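Local coordinates for D-3-phosphoglycerate dehydrogenase-related protein (Vibrio cholerae, PDB 4S1V), which probably interconverts D-2-hydroxy acids and 2-oxo acids with NAD(H), acting as a phosphoglycerate dehydrogenase, at residues 5-10 and 51-56; 146-151 and 202-207; 231-236 and 259-264. All coordinates share one frame; numbering follows the deposited sequence.

Interaction 1 of 3, residues 5-10 and 51-56; sequences AILDDY and LVLIRE
Asp8, which brushes Ile54 CD1 with its carbonyl oxygen, holds that same oxygen over one face of the Tyr10 ring, 3.4 Å above the plane and over its centre; Trp133 of a neighbouring subunit meets Tyr10 in an edge-to-face pair. The Asp8 carboxylate is tied across by one water, which donates to Asp8 OD2 and accepts from Ile54 N at 2.7 Å, while Thr58 OG1 bonds OD2 directly. Just upstream the chains are neighbouring parallel strands, 3-6 and 50-53, of the five-stranded sheet in the N-terminal domain, which in relatives of this family binds substrate. Val52 N donates to Ala5 O at 2.8 Å and Val52 O accepts from Leu7 N at 3.3 Å, both nearly straight. Ile6 CG1 and Val52 CB lie side by side 4.0 Å apart, on the face covered by helix 294-312; Ala5 and Leu51 point to the other face, onto Leu45. From Leu7 and Leu53 on the chains diverge, and the Ile54 side chain lies between them: its CG1 is anti to the carbonyl carbon (chi1 -52°), which carries CD1 to 3.3 Å from Leu7 O and 4.1 Å from Asp9 CB. Leu7 CD1 and Leu53 CD2 touch alongside at 3.9 Å.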
ATOM      1  N   ALA C   5      34.002   7.362  29.148  1.00 30.28           N
ATOM      2  CA  ALA C   5      32.746   6.898  28.566  1.00 29.89           C
ATOM      3  C   ALA C   5      32.344   7.709  27.329  1.00 31.04           C
ATOM      4  O   ALA C   5      32.392   8.944  27.335  1.00 31.26           O
ATOM      5  CB  ALA C   5      31.630   6.913  29.603  1.00 29.68           C
ATOM      6  N   ILE C   6      31.957   7.002  26.268  1.00 30.98           N
ATOM      7  CA  ILE C   6      31.394   7.637  25.079  1.00 30.38           C
ATOM      8  C   ILE C   6      29.910   7.299  25.028  1.00 30.35           C
ATOM      9  O   ILE C   6      29.539   6.122  24.972  1.00 32.56           O
ATOM     10  CB  ILE C   6      32.087   7.188  23.772  1.00 30.56           C
ATOM     11  CG1 ILE C   6      33.603   7.386  23.864  1.00 30.75           C
ATOM     12  CG2 ILE C   6      31.529   7.964  22.582  1.00 30.02           C
ATOM     13  CD1 ILE C   6      34.353   6.940  22.626  1.00 31.72           C
ATOM     14  N   LEU C   7      29.069   8.329  25.063  1.00 29.12           N
ATOM     15  CA  LEU C   7      27.617   8.134  25.081  1.00 29.05           C
ATOM     16  C   LEU C   7      26.973   8.078  23.683  1.00 27.53           C
ATOM     17  O   LEU C   7      27.511   8.613  22.711  1.00 27.06           O
ATOM     18  CB  LEU C   7      26.935   9.213  25.932  1.00 29.83           C
ATOM     19  CG  LEU C   7      27.212   9.290  27.437  1.00 31.79           C
ATOM     20  CD1 LEU C   7      26.479  10.481  28.048  1.00 30.39           C
ATOM     21  CD2 LEU C   7      26.802   7.999  28.143  1.00 32.48           C
ATOM     22  N   ASP C   8      25.842   7.384  23.601  1.00 26.82           N
ATOM     23  CA  ASP C   8      24.917   7.471  22.458  1.00 27.37           C
ATOM     24  C   ASP C   8      25.439   7.060  21.065  1.00 26.19           C
ATOM     25  O   ASP C   8      24.972   7.594  20.058  1.00 27.06           O
ATOM     26  CB  ASP C   8      24.294   8.873  22.394  1.00 27.21           C
ATOM     27  CG  ASP C   8      23.638   9.286  23.700  1.00 28.58           C
ATOM     28  OD1 ASP C   8      22.753   8.558  24.195  1.00 31.21           O
ATOM     29  OD2 ASP C   8      24.000  10.350  24.231  1.00 27.95           O
ATOM     30  N   ASP C   9      26.373   6.111  20.999  1.00 25.65           N
ATOM     31  CA  ASP C   9      26.848   5.600  19.704  1.00 25.87           C
ATOM     32  C   ASP C   9      25.950   4.456  19.224  1.00 25.50           C
ATOM     33  O   ASP C   9      26.314   3.281  19.337  1.00 26.40           O
ATOM     34  CB  ASP C   9      28.323   5.170  19.794  1.00 25.97           C
ATOM     35  CG  ASP C   9      28.878   4.613  18.476  1.00 26.26           C
ATOM     36  OD1 ASP C   9      28.267   4.793  17.403  1.00 26.14           O
ATOM     37  OD2 ASP C   9      29.950   3.980  18.514  1.00 26.71           O
ATOM     38  N   TYR C  10      24.788   4.810  18.669  1.00 24.04           N
ATOM     39  CA  TYR C  10      23.726   3.825  18.380  1.00 24.55           C
ATOM     40  C   TYR C  10      24.107   2.658  17.451  1.00 24.17           C
ATOM     41  O   TYR C  10      23.566   1.555  17.574  1.00 24.97           O
ATOM     42  CB  TYR C  10      22.461   4.517  17.857  1.00 23.76           C
ATOM     43  CG  TYR C  10      22.058   5.750  18.628  1.00 23.00           C
ATOM     44  CD1 TYR C  10      21.801   5.689  19.996  1.00 23.15           C
ATOM     45  CD2 TYR C  10      21.915   6.979  17.982  1.00 23.10           C
ATOM     46  CE1 TYR C  10      21.430   6.819  20.710  1.00 23.44           C
ATOM     47  CE2 TYR C  10      21.538   8.116  18.681  1.00 23.50           C
ATOM     48  CZ  TYR C  10      21.300   8.032  20.047  1.00 24.11           C
ATOM     49  OH  TYR C  10      20.935   9.156  20.745  1.00 24.27           O
ATOM     50  N   LEU C  51      33.724  12.169  30.050  1.00 29.15           N
ATOM     51  CA  LEU C  51      32.662  11.791  29.123  1.00 29.55           C
ATOM     52  C   LEU C  51      32.917  12.443  27.780  1.00 28.30           C
ATOM     53  O   LEU C  51      33.276  13.621  27.717  1.00 28.64           O
ATOM     54  CB  LEU C  51      31.292  12.261  29.606  1.00 30.63           C
ATOM     55  CG  LEU C  51      30.709  11.854  30.947  1.00 31.78           C
ATOM     56  CD1 LEU C  51      29.394  12.597  31.114  1.00 31.12           C
ATOM     57  CD2 LEU C  51      30.501  10.344  31.032  1.00 33.02           C
ATOM     58  N   VAL C  52      32.721  11.670  26.717  1.00 26.43           N
ATOM     59  CA  VAL C  52      32.776  12.184  25.362  1.00 24.98           C
ATOM     60  C   VAL C  52      31.356  12.180  24.826  1.00 25.04           C
ATOM     61  O   VAL C  52      30.728  11.120  24.713  1.00 25.51           O
ATOM     62  CB  VAL C  52      33.695  11.336  24.455  1.00 24.56           C
ATOM     63  CG1 VAL C  52      33.522  11.733  22.990  1.00 23.59           C
ATOM     64  CG2 VAL C  52      35.148  11.491  24.881  1.00 23.71           C
ATOM     65  N   LEU C  53      30.851  13.372  24.525  1.00 24.14           N
ATOM     66  CA  LEU C  53      29.480  13.543  24.070  1.00 23.68           C
ATOM     67  C   LEU C  53      29.387  13.641  22.558  1.00 23.28           C
ATOM     68  O   LEU C  53      30.200  14.320  21.921  1.00 22.16           O
ATOM     69  CB  LEU C  53      28.857  14.800  24.691  1.00 23.66           C
ATOM     70  CG  LEU C  53      28.849  14.924  26.212  1.00 23.67           C
ATOM     71  CD1 LEU C  53      28.096  16.184  26.616  1.00 23.12           C
ATOM     72  CD2 LEU C  53      28.242  13.692  26.861  1.00 24.20           C
ATOM     73  N   ILE C  54      28.375  12.980  21.999  1.00 22.25           N
ATOM     74  CA  ILE C  54      28.084  13.074  20.576  1.00 21.77           C
ATOM     75  C   ILE C  54      27.009  14.133  20.357  1.00 21.48           C
ATOM     76  O   ILE C  54      25.823  13.891  20.578  1.00 20.85           O
ATOM     77  CB  ILE C  54      27.674  11.719  19.964  1.00 21.56           C
ATOM     78  CG1 ILE C  54      28.715  10.640  20.314  1.00 20.86           C
ATOM     79  CG2 ILE C  54      27.474  11.860  18.453  1.00 21.02           C
ATOM     80  CD1 ILE C  54      28.467   9.289  19.671  1.00 21.13           C
ATOM     81  N   ARG C  55      27.456  15.315  19.925  1.00 22.01           N
ATOM     82  CA  ARG C  55      26.580  16.473  19.734  0.50 21.97           C
ATOM     83  C   ARG C  55      25.571  16.596  20.888  1.00 21.75           C
ATOM     84  O   ARG C  55      25.979  16.592  22.057  1.00 21.17           O
ATOM     85  CB  ARG C  55      25.907  16.440  18.353  0.50 21.55           C
ATOM     86  CG  ARG C  55      26.887  16.479  17.186  0.50 21.44           C
ATOM     87  CD  ARG C  55      27.796  17.705  17.221  0.50 21.27           C
ATOM     88  NE  ARG C  55      27.046  18.950  17.083  0.50 21.19           N
ATOM     89  CZ  ARG C  55      27.006  19.908  18.002  0.50 21.42           C
ATOM     90  NH1 ARG C  55      27.688  19.779  19.128  0.50 21.69           N
ATOM     91  NH2 ARG C  55      26.285  21.000  17.794  0.50 21.29           N
ATOM     92  N   GLU C  56      24.276  16.691  20.574  1.00 22.29           N
ATOM     93  CA  GLU C  56      23.236  16.956  21.586  1.00 23.94           C
ATOM     94  C   GLU C  56      22.400  15.733  22.014  1.00 25.16           C
ATOM     95  O   GLU C  56      21.299  15.897  22.535  1.00 25.41           O
ATOM     96  CB  GLU C  56      22.277  18.066  21.105  1.00 25.58           C
ATOM     97  CG  GLU C  56      22.943  19.247  20.407  1.00 27.14           C
ATOM     98  CD  GLU C  56      22.090  20.501  20.405  1.00 29.39           C
ATOM     99  OE1 GLU C  56      21.182  20.634  21.253  1.00 31.68           O
ATOM    100  OE2 GLU C  56      22.341  21.380  19.561  1.00 31.39           O
TER
HETATM  101  O   HOH W   1      26.533  12.224  23.853  1.00 18.88           O

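Interaction 2 of 3, residues 146-151 and 202-207; sequences SGRTLG and KADVLS
Thr149 and Asp204 grip each other through two bonds at the N-terminal ends of two parallel strands, and Val205 N adds a third to Thr149 O. The strands are 150-153 and 205-208, neighbours at the middle of the seven-stranded sheet of the NAD-binding Rossmann domain, where the 3-2-1-4-5-6-7 strand order changes direction. Thr149 N gives its proton to Asp204 OD2 at 2.7 Å, on the lone pair turned away from OD1. In return Thr149 O takes two protons: Val205 N comes in almost straight at 3.0 Å (N-H...O 174°), and Asp204 N at 2.9 Å, more bent and tilted from the carbonyl plane. From there the pairing is regular, with Gly151 N donating to Val205 O and Ser207 N to Gly151 O.

Side chains pack around this backbone. Leu150 CD1 meets Val205 CG1 at 3.8 Å, on the face where Trp111 of helix 104-119 also touches Leu150. On the Leu206 face, Ala203 CB comes to 4.0 Å from Gly151 CA, in the place a side chain there would need; Ala203 is the first residue past helix 196-202.

Arg148 lies outside the bonded core. Its chain bends at chi3 (82°), folding NE back to 3.5 Å from Asp204 CB rather than onto the carboxylate, and the guanidinium and carboxylate planes stand 62° apart. Val205 CG2 rests over one guanidinium face. Lys229 NZ makes a salt bridge with Asp204 OD1, so the aspartate has its charged partner from the loop that leads into strand 233-236, and this would be expected to favour its ionised form. Arg148 NH2 also makes a weak bond to Asp231 O. Between arginine and aspartate sits a water that accepts from Arg148 NH2 and lies 2.9 Å from both that atom and Asp204 OD1.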
ATOM      1  N   SER C 146      14.813  21.169 -11.061  1.00 26.78           N
ATOM      2  CA  SER C 146      15.106  22.126 -12.128  1.00 27.00           C
ATOM      3  C   SER C 146      13.910  23.024 -12.404  1.00 26.37           C
ATOM      4  O   SER C 146      12.820  22.531 -12.679  1.00 25.88           O
ATOM      5  CB  SER C 146      15.485  21.370 -13.406  1.00 27.53           C
ATOM      6  OG  SER C 146      15.862  22.271 -14.433  1.00 29.62           O
ATOM      7  N   GLY C 147      14.115  24.337 -12.308  1.00 26.23           N
ATOM      8  CA  GLY C 147      13.026  25.305 -12.509  1.00 26.59           C
ATOM      9  C   GLY C 147      12.317  25.754 -11.237  1.00 27.68           C
ATOM     10  O   GLY C 147      11.797  26.870 -11.174  1.00 28.30           O
ATOM     11  N   ARG C 148      12.286  24.892 -10.221  1.00 26.56           N
ATOM     12  CA  ARG C 148      11.622  25.211  -8.953  1.00 26.06           C
ATOM     13  C   ARG C 148      12.465  26.169  -8.106  1.00 24.86           C
ATOM     14  O   ARG C 148      13.690  26.049  -8.064  1.00 23.81           O
ATOM     15  CB  ARG C 148      11.295  23.922  -8.169  1.00 27.63           C
ATOM     16  CG  ARG C 148      10.181  23.075  -8.779  1.00 30.42           C
ATOM     17  CD  ARG C 148       9.839  21.848  -7.937  1.00 33.36           C
ATOM     18  NE  ARG C 148       8.926  22.159  -6.835  1.00 36.66           N
ATOM     19  CZ  ARG C 148       8.350  21.260  -6.030  1.00 36.81           C
ATOM     20  NH1 ARG C 148       8.579  19.959  -6.176  1.00 36.35           N
ATOM     21  NH2 ARG C 148       7.542  21.675  -5.068  1.00 36.82           N
ATOM     22  N   THR C 149      11.819  27.123  -7.439  1.00 23.82           N
ATOM     23  CA  THR C 149      12.555  28.052  -6.574  1.00 23.04           C
ATOM     24  C   THR C 149      12.957  27.415  -5.242  1.00 22.56           C
ATOM     25  O   THR C 149      12.114  26.894  -4.497  1.00 20.97           O
ATOM     26  CB  THR C 149      11.790  29.370  -6.327  1.00 23.53           C
ATOM     27  OG1 THR C 149      11.669  30.079  -7.569  1.00 24.28           O
ATOM     28  CG2 THR C 149      12.543  30.250  -5.328  1.00 22.98           C
ATOM     29  N   LEU C 150      14.258  27.456  -4.963  1.00 21.33           N
ATOM     30  CA  LEU C 150      14.775  26.947  -3.713  1.00 20.65           C
ATOM     31  C   LEU C 150      14.870  28.082  -2.715  1.00 20.94           C
ATOM     32  O   LEU C 150      15.660  29.013  -2.897  1.00 21.67           O
ATOM     33  CB  LEU C 150      16.144  26.279  -3.919  1.00 20.26           C
ATOM     34  CG  LEU C 150      16.929  25.817  -2.684  1.00 19.72           C
ATOM     35  CD1 LEU C 150      16.133  24.823  -1.849  1.00 19.80           C
ATOM     36  CD2 LEU C 150      18.251  25.206  -3.117  1.00 19.10           C
ATOM     37  N   GLY C 151      14.076  27.993  -1.651  1.00 19.99           N
ATOM     38  CA  GLY C 151      14.130  28.978  -0.575  1.00 20.69           C
ATOM     39  C   GLY C 151      15.029  28.546   0.564  1.00 20.88           C
ATOM     40  O   GLY C 151      14.864  27.464   1.120  1.00 20.62           O
ATOM     41  N   LYS C 202       6.656  32.270  -2.105  1.00 27.01           N
ATOM     42  CA  LYS C 202       7.327  32.032  -3.389  1.00 27.41           C
ATOM     43  C   LYS C 202       8.203  30.773  -3.459  1.00 26.91           C
ATOM     44  O   LYS C 202       8.502  30.286  -4.547  1.00 27.21           O
ATOM     45  CB  LYS C 202       8.141  33.265  -3.806  1.00 28.43           C
ATOM     46  CG  LYS C 202       7.297  34.511  -4.020  1.00 30.80           C
ATOM     47  CD  LYS C 202       8.103  35.653  -4.619  1.00 32.98           C
ATOM     48  CE  LYS C 202       7.201  36.853  -4.894  1.00 34.43           C
ATOM     49  NZ  LYS C 202       7.799  37.821  -5.855  1.00 34.47           N
ATOM     50  N   ALA C 203       8.609  30.232  -2.316  1.00 26.31           N
ATOM     51  CA  ALA C 203       9.520  29.085  -2.334  1.00 25.62           C
ATOM     52  C   ALA C 203       8.781  27.819  -2.752  1.00 25.30           C
ATOM     53  O   ALA C 203       7.704  27.541  -2.241  1.00 26.26           O
ATOM     54  CB  ALA C 203      10.179  28.899  -0.979  1.00 25.09           C
ATOM     55  N   ASP C 204       9.339  27.080  -3.708  1.00 23.75           N
ATOM     56  CA  ASP C 204       8.824  25.749  -4.039  1.00 23.95           C
ATOM     57  C   ASP C 204       9.392  24.708  -3.084  1.00 22.63           C
ATOM     58  O   ASP C 204       8.680  23.826  -2.608  1.00 22.25           O
ATOM     59  CB  ASP C 204       9.167  25.379  -5.481  1.00 25.04           C
ATOM     60  CG  ASP C 204       8.453  26.251  -6.485  1.00 26.24           C
ATOM     61  OD1 ASP C 204       7.212  26.267  -6.458  1.00 27.90           O
ATOM     62  OD2 ASP C 204       9.127  26.920  -7.301  1.00 26.29           O
ATOM     63  N   VAL C 205      10.693  24.818  -2.831  1.00 21.27           N
ATOM     64  CA  VAL C 205      11.376  24.012  -1.835  1.00 20.97           C
ATOM     65  C   VAL C 205      11.951  25.003  -0.830  1.00 20.99           C
ATOM     66  O   VAL C 205      12.689  25.919  -1.204  1.00 21.14           O
ATOM     67  CB  VAL C 205      12.496  23.157  -2.465  1.00 20.96           C
ATOM     68  CG1 VAL C 205      13.268  22.396  -1.388  1.00 21.04           C
ATOM     69  CG2 VAL C 205      11.913  22.193  -3.494  1.00 20.79           C
ATOM     70  N   LEU C 206      11.590  24.831   0.436  1.00 20.50           N
ATOM     71  CA  LEU C 206      12.012  25.748   1.483  1.00 20.90           C
ATOM     72  C   LEU C 206      12.813  25.004   2.553  1.00 20.74           C
ATOM     73  O   LEU C 206      12.293  24.086   3.198  1.00 19.40           O
ATOM     74  CB  LEU C 206      10.784  26.420   2.095  1.00 20.61           C
ATOM     75  CG  LEU C 206      10.955  27.647   2.989  1.00 21.18           C
ATOM     76  CD1 LEU C 206       9.654  28.449   2.995  1.00 21.84           C
ATOM     77  CD2 LEU C 206      11.330  27.255   4.407  1.00 20.88           C
ATOM     78  N   SER C 207      14.070  25.414   2.743  1.00 21.15           N
ATOM     79  CA  SER C 207      14.977  24.731   3.667  1.00 21.80           C
ATOM     80  C   SER C 207      15.483  25.651   4.777  1.00 22.40           C
ATOM     81  O   SER C 207      15.947  26.765   4.509  1.00 23.40           O
ATOM     82  CB  SER C 207      16.153  24.123   2.903  1.00 22.87           C
ATOM     83  OG  SER C 207      16.797  23.124   3.672  1.00 22.71           O
TER
HETATM   84  O   HOH W   2       5.823  24.009  -5.317  1.00 28.56           O

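Interaction 3 of 3, residues 231-236 and 259-264; sequences DSLFVN and QAAVDV
Leu233 reaches across to Gln259 because its CG is anti to the backbone N (chi1 167°) and the next torsion, chi2 near 70°, turns CD1 back over the neighbouring strand; CD1 lands 3.8 Å from Gln259 CB and 3.7 Å from Ala260 C. Asn236 CG is likewise anti to the backbone N, which brings CG to 4.0 Å from Val264 CG2; its CB, set by the backbone, lies 4.0 Å from Val262 CG1.

The two strands, 233-236 and 259-262, belong to a beta-alpha-beta unit of the NAD-binding Rossmann domain, joined by helix 247-254, and run nearly parallel. Five backbone bonds alternate between them, starting with Gln259 N to Ser232 O and ending with Asp263 N to Asn236 O. Among them, Phe234 N approaches Gln259 O from 34° out of the carbonyl plane. A water donates to this same Gln259 O, at 2.9 Å, and also to Ser232 OG, which bonds Lys229 O as well.

Each face has its own cover. Leu233, Val235 and Ala261 share one, with Leu233 and Val235 touching helix 104-119, and Gln259 NE2 reaches Ala117 O there. Phe234, Ala260 and Val262 lie on the other, beneath Leu248 and Met252 of the connecting helix.

At the C-terminal ends, where a Rossmann sheet typically presents its cofactor-binding loops, the side-chain amide of Asn236 is held at both atoms, OD1 by Ser238 N and ND2 by Arg239 O. Asp263 reaches the loop after strand 283-285, with OD1 on Leu289 N and OD2 on Gly290 N. Val264 crosses Asn236 at about a right angle, its CG2 lying 3.4 Å from Asn236 O.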
ATOM      1  N   ASP C 231       1.724  22.566  -3.371  1.00 23.96           N
ATOM      2  CA  ASP C 231       2.597  21.466  -3.785  1.00 23.78           C
ATOM      3  C   ASP C 231       4.055  21.717  -3.364  1.00 23.70           C
ATOM      4  O   ASP C 231       4.982  21.200  -3.991  1.00 23.71           O
ATOM      5  CB  ASP C 231       2.512  21.248  -5.307  1.00 23.92           C
ATOM      6  CG  ASP C 231       2.977  22.467  -6.111  1.00 25.06           C
ATOM      7  OD1 ASP C 231       3.194  23.549  -5.516  1.00 24.99           O
ATOM      8  OD2 ASP C 231       3.120  22.347  -7.346  1.00 25.21           O
ATOM      9  N   SER C 232       4.253  22.521  -2.318  1.00 23.28           N
ATOM     10  CA  SER C 232       5.600  22.881  -1.868  1.00 22.97           C
ATOM     11  C   SER C 232       6.255  21.762  -1.051  1.00 22.14           C
ATOM     12  O   SER C 232       5.582  20.831  -0.582  1.00 21.23           O
ATOM     13  CB  SER C 232       5.576  24.184  -1.065  1.00 23.45           C
ATOM     14  OG  SER C 232       4.764  24.066   0.092  1.00 23.77           O
ATOM     15  N   LEU C 233       7.570  21.855  -0.901  1.00 21.20           N
ATOM     16  CA  LEU C 233       8.313  20.943  -0.032  1.00 20.86           C
ATOM     17  C   LEU C 233       9.054  21.695   1.072  1.00 20.56           C
ATOM     18  O   LEU C 233       9.929  22.515   0.798  1.00 19.67           O
ATOM     19  CB  LEU C 233       9.286  20.073  -0.840  1.00 20.30           C
ATOM     20  CG  LEU C 233      10.345  19.307  -0.022  1.00 20.19           C
ATOM     21  CD1 LEU C 233       9.733  18.182   0.813  1.00 20.25           C
ATOM     22  CD2 LEU C 233      11.430  18.776  -0.946  1.00 19.30           C
ATOM     23  N   PHE C 234       8.695  21.399   2.318  1.00 20.08           N
ATOM     24  CA  PHE C 234       9.318  22.038   3.466  1.00 20.47           C
ATOM     25  C   PHE C 234      10.407  21.146   4.045  1.00 20.53           C
ATOM     26  O   PHE C 234      10.187  19.967   4.293  1.00 20.56           O
ATOM     27  CB  PHE C 234       8.267  22.351   4.527  1.00 20.01           C
ATOM     28  CG  PHE C 234       8.822  22.987   5.760  1.00 19.95           C
ATOM     29  CD1 PHE C 234       9.037  24.354   5.809  1.00 19.99           C
ATOM     30  CD2 PHE C 234       9.124  22.214   6.880  1.00 19.82           C
ATOM     31  CE1 PHE C 234       9.542  24.954   6.953  1.00 20.43           C
ATOM     32  CE2 PHE C 234       9.640  22.804   8.025  1.00 20.56           C
ATOM     33  CZ  PHE C 234       9.842  24.181   8.064  1.00 20.46           C
ATOM     34  N   VAL C 235      11.581  21.722   4.263  1.00 21.11           N
ATOM     35  CA  VAL C 235      12.733  20.934   4.702  1.00 21.40           C
ATOM     36  C   VAL C 235      13.313  21.494   5.996  1.00 22.30           C
ATOM     37  O   VAL C 235      13.649  22.679   6.076  1.00 22.91           O
ATOM     38  CB  VAL C 235      13.834  20.879   3.623  1.00 20.83           C
ATOM     39  CG1 VAL C 235      14.914  19.878   4.013  1.00 20.55           C
ATOM     40  CG2 VAL C 235      13.251  20.501   2.265  1.00 21.06           C
ATOM     41  N   ASN C 236      13.437  20.640   7.007  1.00 21.84           N
ATOM     42  CA  ASN C 236      14.114  21.039   8.236  1.00 21.28           C
ATOM     43  C   ASN C 236      15.215  20.061   8.631  1.00 20.97           C
ATOM     44  O   ASN C 236      14.927  18.970   9.140  1.00 20.27           O
ATOM     45  CB  ASN C 236      13.105  21.208   9.373  1.00 20.84           C
ATOM     46  CG  ASN C 236      13.659  21.994  10.556  1.00 21.49           C
ATOM     47  OD1 ASN C 236      14.820  22.434  10.566  1.00 21.40           O
ATOM     48  ND2 ASN C 236      12.817  22.184  11.568  1.00 21.30           N
ATOM     49  N   GLN C 259       4.363  18.436   0.803  1.00 27.67           N
ATOM     50  CA  GLN C 259       5.383  17.522   1.282  1.00 26.76           C
ATOM     51  C   GLN C 259       6.316  18.159   2.311  1.00 25.76           C
ATOM     52  O   GLN C 259       6.431  19.382   2.405  1.00 24.06           O
ATOM     53  CB  GLN C 259       6.191  16.983   0.103  1.00 28.60           C
ATOM     54  CG  GLN C 259       5.507  15.858  -0.649  1.00 30.70           C
ATOM     55  CD  GLN C 259       6.355  15.326  -1.785  1.00 32.24           C
ATOM     56  OE1 GLN C 259       5.906  15.285  -2.926  1.00 33.02           O
ATOM     57  NE2 GLN C 259       7.589  14.917  -1.479  1.00 30.50           N
ATOM     58  N   ALA C 260       6.975  17.311   3.092  1.00 24.65           N
ATOM     59  CA  ALA C 260       7.981  17.766   4.033  1.00 23.67           C
ATOM     60  C   ALA C 260       9.089  16.729   4.122  1.00 23.58           C
ATOM     61  O   ALA C 260       8.884  15.563   3.791  1.00 23.60           O
ATOM     62  CB  ALA C 260       7.371  18.045   5.401  1.00 23.53           C
ATOM     63  N   ALA C 261      10.275  17.173   4.526  1.00 22.41           N
ATOM     64  CA  ALA C 261      11.380  16.282   4.812  1.00 21.99           C
ATOM     65  C   ALA C 261      12.069  16.820   6.064  1.00 21.89           C
ATOM     66  O   ALA C 261      12.411  18.002   6.123  1.00 22.15           O
ATOM     67  CB  ALA C 261      12.342  16.240   3.636  1.00 22.07           C
ATOM     68  N   VAL C 262      12.233  15.967   7.074  1.00 20.89           N
ATOM     69  CA  VAL C 262      12.862  16.373   8.333  1.00 20.61           C
ATOM     70  C   VAL C 262      13.955  15.402   8.788  1.00 20.28           C
ATOM     71  O   VAL C 262      13.858  14.189   8.573  1.00 20.94           O
ATOM     72  CB  VAL C 262      11.833  16.605   9.470  1.00 20.39           C
ATOM     73  CG1 VAL C 262      10.983  17.831   9.178  1.00 21.20           C
ATOM     74  CG2 VAL C 262      10.952  15.379   9.692  1.00 19.67           C
ATOM     75  N   ASP C 263      14.994  15.950   9.408  1.00 20.85           N
ATOM     76  CA  ASP C 263      16.107  15.174   9.951  1.00 20.24           C
ATOM     77  C   ASP C 263      16.069  15.242  11.471  1.00 20.36           C
ATOM     78  O   ASP C 263      16.782  14.514  12.164  1.00 20.12           O
ATOM     79  CB  ASP C 263      17.435  15.759   9.437  1.00 20.43           C
ATOM     80  CG  ASP C 263      18.607  14.789   9.567  1.00 21.31           C
ATOM     81  OD1 ASP C 263      18.414  13.583   9.316  1.00 21.91           O
ATOM     82  OD2 ASP C 263      19.730  15.229   9.913  1.00 21.41           O
ATOM     83  N   VAL C 264      15.220  16.129  11.975  1.00 20.71           N
ATOM     84  CA  VAL C 264      15.271  16.585  13.356  1.00 20.95           C
ATOM     85  C   VAL C 264      13.868  16.669  13.965  1.00 21.29           C
ATOM     86  O   VAL C 264      12.882  16.858  13.246  1.00 20.87           O
ATOM     87  CB  VAL C 264      15.991  17.952  13.460  1.00 21.30           C
ATOM     88  CG1 VAL C 264      17.473  17.792  13.155  1.00 20.96           C
ATOM     89  CG2 VAL C 264      15.364  18.970  12.518  1.00 21.79           C
TER
HETATM   90  O   HOH W   3       5.208  21.986   2.201  1.00 20.83           O

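Interactions 2 and 3 are consecutive pieces of one sheet: their centres are 12 Å apart, and strand 205-208 sits directly beside 233-236, with Leu206 O 2.7 Å from Val235 N, a probable hydrogen bond. Interaction 1 belongs to the other sheet, across the chain's centre, 36 Å from interaction 2 and 28 Å from interaction 3 between centres. Its nearest atoms still come to about 9 Å from interaction 3, against about 17 Å for interaction 2. Arg239 bridges that gap, pairing with Glu56 of segment 51-56 while its carbonyl holds Asn236. The strand ends of interactions 1 and 3 probably border the cleft between the two domains, where enzymes of this family bind cofactor and substrate.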